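PDB 5W4A: P-granule scaffold from Caenorhabditis japonica, which probably helps scaffold the assembly of P granules, germ granules that take part, together with localized regulators, in mRNA repression. Local coordinates for residues C[72-75]-C[76-80]; C[180-183]-C[184-188]. All coordinates share one frame; numbering follows the deposited sequence.

Contact 1 of 2, residues C[72-75]-C[76-80]; sequences GTIL and TSMDT
The carbonyl oxygen G72 O is gripped twice by T76, one helical turn further on. T76 N donates to G72 O over 3.0 Å with an N-H...O angle of 163°, and the hydroxyl adds a second bond, T76 OG1 to G72 O, of 2.9 Å. The two donors reach this oxygen from opposite faces of the carbonyl plane, tilted by similar amounts, so neither displaces the other. The torsion explains the second bond: with OG1 beside the backbone N and anti to the carbonyl carbon (chi1 -66°), the hydroxyl folds back along the helix instead of reaching outward. A valine here would probably leave G72 O with the backbone N-H alone, without the hydroxyl on the other face. The next three backbone bonds continue the i to i+4 series that defines an alpha helix: S77 N to T73 O, M78 N to I74 O at 2.8 Å, and D79 N to L75 O. On the apolar side, selenomethionine M78 runs alongside the I74 side chain in the same direction. Its CG lies anti to the carbonyl carbon and the chain continues extended to SE (chi2 172°), which brings M78 SE to 3.8 Å from I74 CG2. L75 CD2 approaches M78 SE at 4.3 Å, roughly at a right angle to the I74 CG2 contact. The polar ends are tied to other parts of the fold: S77 OG bonds to L64 O, and the D79 carboxylate is shared among Y17, H106 and a salt bridge to R6. Within helix 71-84, M78 and L75 rest against helix 89-100, M78 on F92, N96 and L99 and L75 on L99, whereas T76 faces the loop carrying Y17.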
loop_
_atom_site.group_PDB
_atom_site.type_symbol
_atom_site.label_atom_id
_atom_site.label_comp_id
_atom_site.label_asym_id
_atom_site.label_seq_id
_atom_site.Cartn_x
_atom_site.Cartn_y
_atom_site.Cartn_z
ATOM N N GLY C 72 2.627 -18.320 -19.256
ATOM C CA GLY C 72 2.627 -17.110 -18.463
ATOM C C GLY C 72 1.489 -16.169 -18.810
ATOM O O GLY C 72 0.905 -15.543 -17.924
ATOM N N THR C 73 1.173 -16.038 -20.101
ATOM C CA THR C 73 0.025 -15.219 -20.494
ATOM C C THR C 73 -1.265 -15.775 -19.914
ATOM O O THR C 73 -2.098 -15.027 -19.393
ATOM C CB THR C 73 -0.078 -15.144 -22.018
ATOM O OG1 THR C 73 1.007 -14.354 -22.513
ATOM C CG2 THR C 73 -1.409 -14.539 -22.452
ATOM N N ILE C 74 -1.436 -17.090 -19.991
ATOM C CA ILE C 74 -2.647 -17.720 -19.475
ATOM C C ILE C 74 -2.750 -17.499 -17.965
ATOM O O ILE C 74 -3.810 -17.133 -17.449
ATOM C CB ILE C 74 -2.670 -19.218 -19.850
ATOM C CG1 ILE C 74 -2.846 -19.380 -21.369
ATOM C CG2 ILE C 74 -3.784 -19.995 -19.113
ATOM C CD1 ILE C 74 -2.455 -20.784 -21.888
ATOM N N LEU C 75 -1.661 -17.732 -17.229
ATOM C CA LEU C 75 -1.724 -17.604 -15.769
ATOM C C LEU C 75 -1.996 -16.161 -15.339
ATOM O O LEU C 75 -2.762 -15.916 -14.404
ATOM C CB LEU C 75 -0.429 -18.117 -15.137
ATOM C CG LEU C 75 -0.263 -19.645 -15.160
ATOM C CD1 LEU C 75 1.167 -20.009 -14.814
ATOM C CD2 LEU C 75 -1.224 -20.338 -14.175
ATOM N N THR C 76 -1.372 -15.199 -16.022
ATOM C CA THR C 76 -1.610 -13.793 -15.736
ATOM C C THR C 76 -3.065 -13.432 -15.995
ATOM O O THR C 76 -3.729 -12.813 -15.153
ATOM C CB THR C 76 -0.645 -12.971 -16.592
ATOM O OG1 THR C 76 0.693 -13.228 -16.142
ATOM C CG2 THR C 76 -0.943 -11.469 -16.499
ATOM N N SER C 77 -3.600 -13.880 -17.128
ATOM C CA SER C 77 -4.987 -13.574 -17.445
ATOM C C SER C 77 -5.953 -14.309 -16.531
ATOM O O SER C 77 -7.047 -13.810 -16.278
ATOM C CB SER C 77 -5.249 -13.890 -18.911
ATOM O OG SER C 77 -4.695 -12.859 -19.711
HETATM N N MSE C 78 -5.559 -15.449 -15.984
HETATM C CA MSE C 78 -6.375 -16.111 -14.961
HETATM C C MSE C 78 -6.459 -15.293 -13.664
HETATM O O MSE C 78 -7.500 -15.293 -12.992
HETATM C CB MSE C 78 -5.834 -17.489 -14.673
HETATM C CG MSE C 78 -6.154 -18.430 -15.829
HETATM SE SE MSE C 78 -5.301 -20.159 -15.664
HETATM C CE MSE C 78 -6.358 -20.836 -14.185
ATOM N N ASP C 79 -5.365 -14.623 -13.276
ATOM C CA ASP C 79 -5.439 -13.632 -12.204
ATOM C C ASP C 79 -6.517 -12.604 -12.516
ATOM O O ASP C 79 -7.328 -12.259 -11.656
ATOM C CB ASP C 79 -4.112 -12.886 -11.999
ATOM C CG ASP C 79 -3.071 -13.645 -11.204
ATOM O OD1 ASP C 79 -3.313 -14.736 -10.640
ATOM O OD2 ASP C 79 -1.946 -13.104 -11.103
ATOM N N THR C 80 -6.524 -12.092 -13.742
ATOM C CA THR C 80 -7.524 -11.097 -14.131
ATOM C C THR C 80 -8.934 -11.672 -14.018
ATOM O O THR C 80 -9.833 -11.002 -13.512
ATOM C CB THR C 80 -7.236 -10.595 -15.543
ATOM O OG1 THR C 80 -5.841 -10.241 -15.565
ATOM C CG2 THR C 80 -8.104 -9.377 -15.891
#

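Contact 2 of 2, residues C[180-183]-C[184-188]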
loop_
_atom_site.group_PDB
_atom_site.type_symbol
_atom_site.label_atom_id
_atom_site.label_comp_id
_atom_site.label_asym_id
_atom_site.label_seq_id
_atom_site.Cartn_x
_atom_site.Cartn_y
_atom_site.Cartn_z
ATOM N N GLY C 180 -17.792 -1.391 -12.906
ATOM C CA GLY C 180 -18.753 -0.373 -12.503
ATOM C C GLY C 180 -18.517 0.145 -11.103
ATOM O O GLY C 180 -19.472 0.337 -10.342
ATOM N N LEU C 181 -17.263 0.376 -10.733
ATOM C CA LEU C 181 -16.963 0.784 -9.371
ATOM C C LEU C 181 -17.047 2.288 -9.148
ATOM O O LEU C 181 -16.899 2.727 -8.000
ATOM C CB LEU C 181 -15.559 0.290 -8.962
ATOM C CG LEU C 181 -15.370 -1.219 -9.168
ATOM C CD1 LEU C 181 -13.955 -1.627 -8.812
ATOM C CD2 LEU C 181 -16.369 -2.028 -8.374
ATOM N N GLU C 182 -17.229 3.092 -10.197
ATOM C CA GLU C 182 -17.366 4.535 -10.021
ATOM C C GLU C 182 -18.804 4.864 -9.616
ATOM O O GLU C 182 -19.750 4.552 -10.346
ATOM C CB GLU C 182 -16.958 5.274 -11.300
ATOM C CG GLU C 182 -16.949 6.788 -11.098
ATOM C CD GLU C 182 -16.539 7.570 -12.343
ATOM O OE1 GLU C 182 -16.209 6.949 -13.373
ATOM O OE2 GLU C 182 -16.547 8.815 -12.262
ATOM N N ASP C 183 -18.970 5.479 -8.452
ATOM C CA ASP C 183 -20.288 5.920 -7.995
ATOM C C ASP C 183 -20.080 7.215 -7.215
ATOM O O ASP C 183 -18.977 7.762 -7.187
ATOM C CB ASP C 183 -20.988 4.810 -7.196
ATOM C CG ASP C 183 -20.332 4.524 -5.834
ATOM O OD1 ASP C 183 -19.514 5.320 -5.327
ATOM O OD2 ASP C 183 -20.658 3.472 -5.250
ATOM N N GLU C 184 -21.145 7.728 -6.587
ATOM C CA GLU C 184 -21.018 9.016 -5.912
ATOM C C GLU C 184 -19.967 8.986 -4.793
ATOM O O GLU C 184 -19.314 10.005 -4.536
ATOM C CB GLU C 184 -22.387 9.459 -5.365
ATOM C CG GLU C 184 -22.943 8.558 -4.274
ATOM C CD GLU C 184 -24.357 8.937 -3.836
ATOM O OE1 GLU C 184 -24.966 9.839 -4.461
ATOM O OE2 GLU C 184 -24.855 8.325 -2.862
ATOM N N ASP C 185 -19.770 7.837 -4.141
ATOM C CA ASP C 185 -18.796 7.729 -3.053
ATOM C C ASP C 185 -17.355 7.631 -3.566
ATOM O O ASP C 185 -16.439 8.111 -2.902
ATOM C CB ASP C 185 -19.120 6.509 -2.185
ATOM C CG ASP C 185 -20.508 6.602 -1.550
ATOM O OD1 ASP C 185 -20.845 7.716 -1.117
ATOM O OD2 ASP C 185 -21.234 5.588 -1.534
ATOM N N THR C 186 -17.138 7.038 -4.737
ATOM C CA THR C 186 -15.774 6.786 -5.205
ATOM C C THR C 186 -15.338 7.760 -6.287
ATOM O O THR C 186 -14.179 7.721 -6.701
ATOM C CB THR C 186 -15.659 5.364 -5.759
ATOM O OG1 THR C 186 -16.526 5.254 -6.896
ATOM C CG2 THR C 186 -16.014 4.291 -4.705
ATOM N N ALA C 187 -16.237 8.633 -6.758
ATOM C CA ALA C 187 -15.960 9.419 -7.964
ATOM C C ALA C 187 -14.701 10.278 -7.853
ATOM O O ALA C 187 -13.905 10.361 -8.808
ATOM C CB ALA C 187 -17.172 10.292 -8.285
ATOM N N ASP C 188 -14.491 10.949 -6.720
ATOM C CA ASP C 188 -13.322 11.813 -6.612
ATOM C C ASP C 188 -12.026 10.998 -6.665
ATOM O O ASP C 188 -11.030 11.441 -7.249
ATOM C CB ASP C 188 -13.406 12.639 -5.326
ATOM C CG ASP C 188 -14.469 13.737 -5.407
ATOM O OD1 ASP C 188 -15.105 13.879 -6.474
ATOM O OD2 ASP C 188 -14.665 14.435 -4.400
HETATM O O HOH W 1 -14.669 10.269 -11.606
#
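T186 OG1 is held from two directions by the residues before it, and this is the tight part of the contact. T186 OG1 donates to L181 O over 2.8 Å, lying in the carbonyl plane on a lone pair, and accepts from D183 N at 2.9 Å with an N-H...O angle of 158°. A chi1 of 63° sets OG1 between the backbone N and the carbonyl carbon of T186, which turns the hydroxyl back to meet both partners. D183 returns the bond: D183 OD1 takes T186 N at 3.0 Å, the donor arriving nearly along the C-O axis. This reciprocal exchange of side chain and backbone is the hydrogen-bond pattern of a capping box, just ahead of helix 187-201. D183 OD1 also accepts D185 N, and this weak bond, bent to 125°, completes an Asx turn; a weak backbone bond from T186 N to D183 O adds a beta turn over 183-186. Just upstream, G180 ends helix 169-179 in a Schellman motif, its phi positive. Inward, the T186 side chain touches Y154 and F157 of helix 153-160, and L181 packs on N153 and L160 of that helix. The outer side, where E184 and D185 are exposed, is much looser. D185 OD2 lies 4.2 Å from D183 OD1, a likely mild repulsion between like charges. Across the other flank no direct polar bond joins E182 to A187; a water donates to E182 OE2 and, over 2.9 Å, to A187 O, while E182 OE1 forms a salt bridge with R194.

How the contacts relate
From the N terminus, the chain reaches contact 1 first, within helix 71-84, and contact 2 only about a hundred residues later, at the bend between helices 169-179 and 187-201. Both are local: contact 1 closes successive turns inside one helix, and contact 2 closes a short bend joining two helices. They follow in series, so neither encloses nor crosses the other. Their centres lie 27 Å apart, their nearest atoms are still about 11 Å apart, and the chain's centre lies between them. Contact 1 links its helix to helix 89-100 and the N-terminal region; contact 2 adjoins helix 153-160 in the C-terminal half of this mainly helical domain.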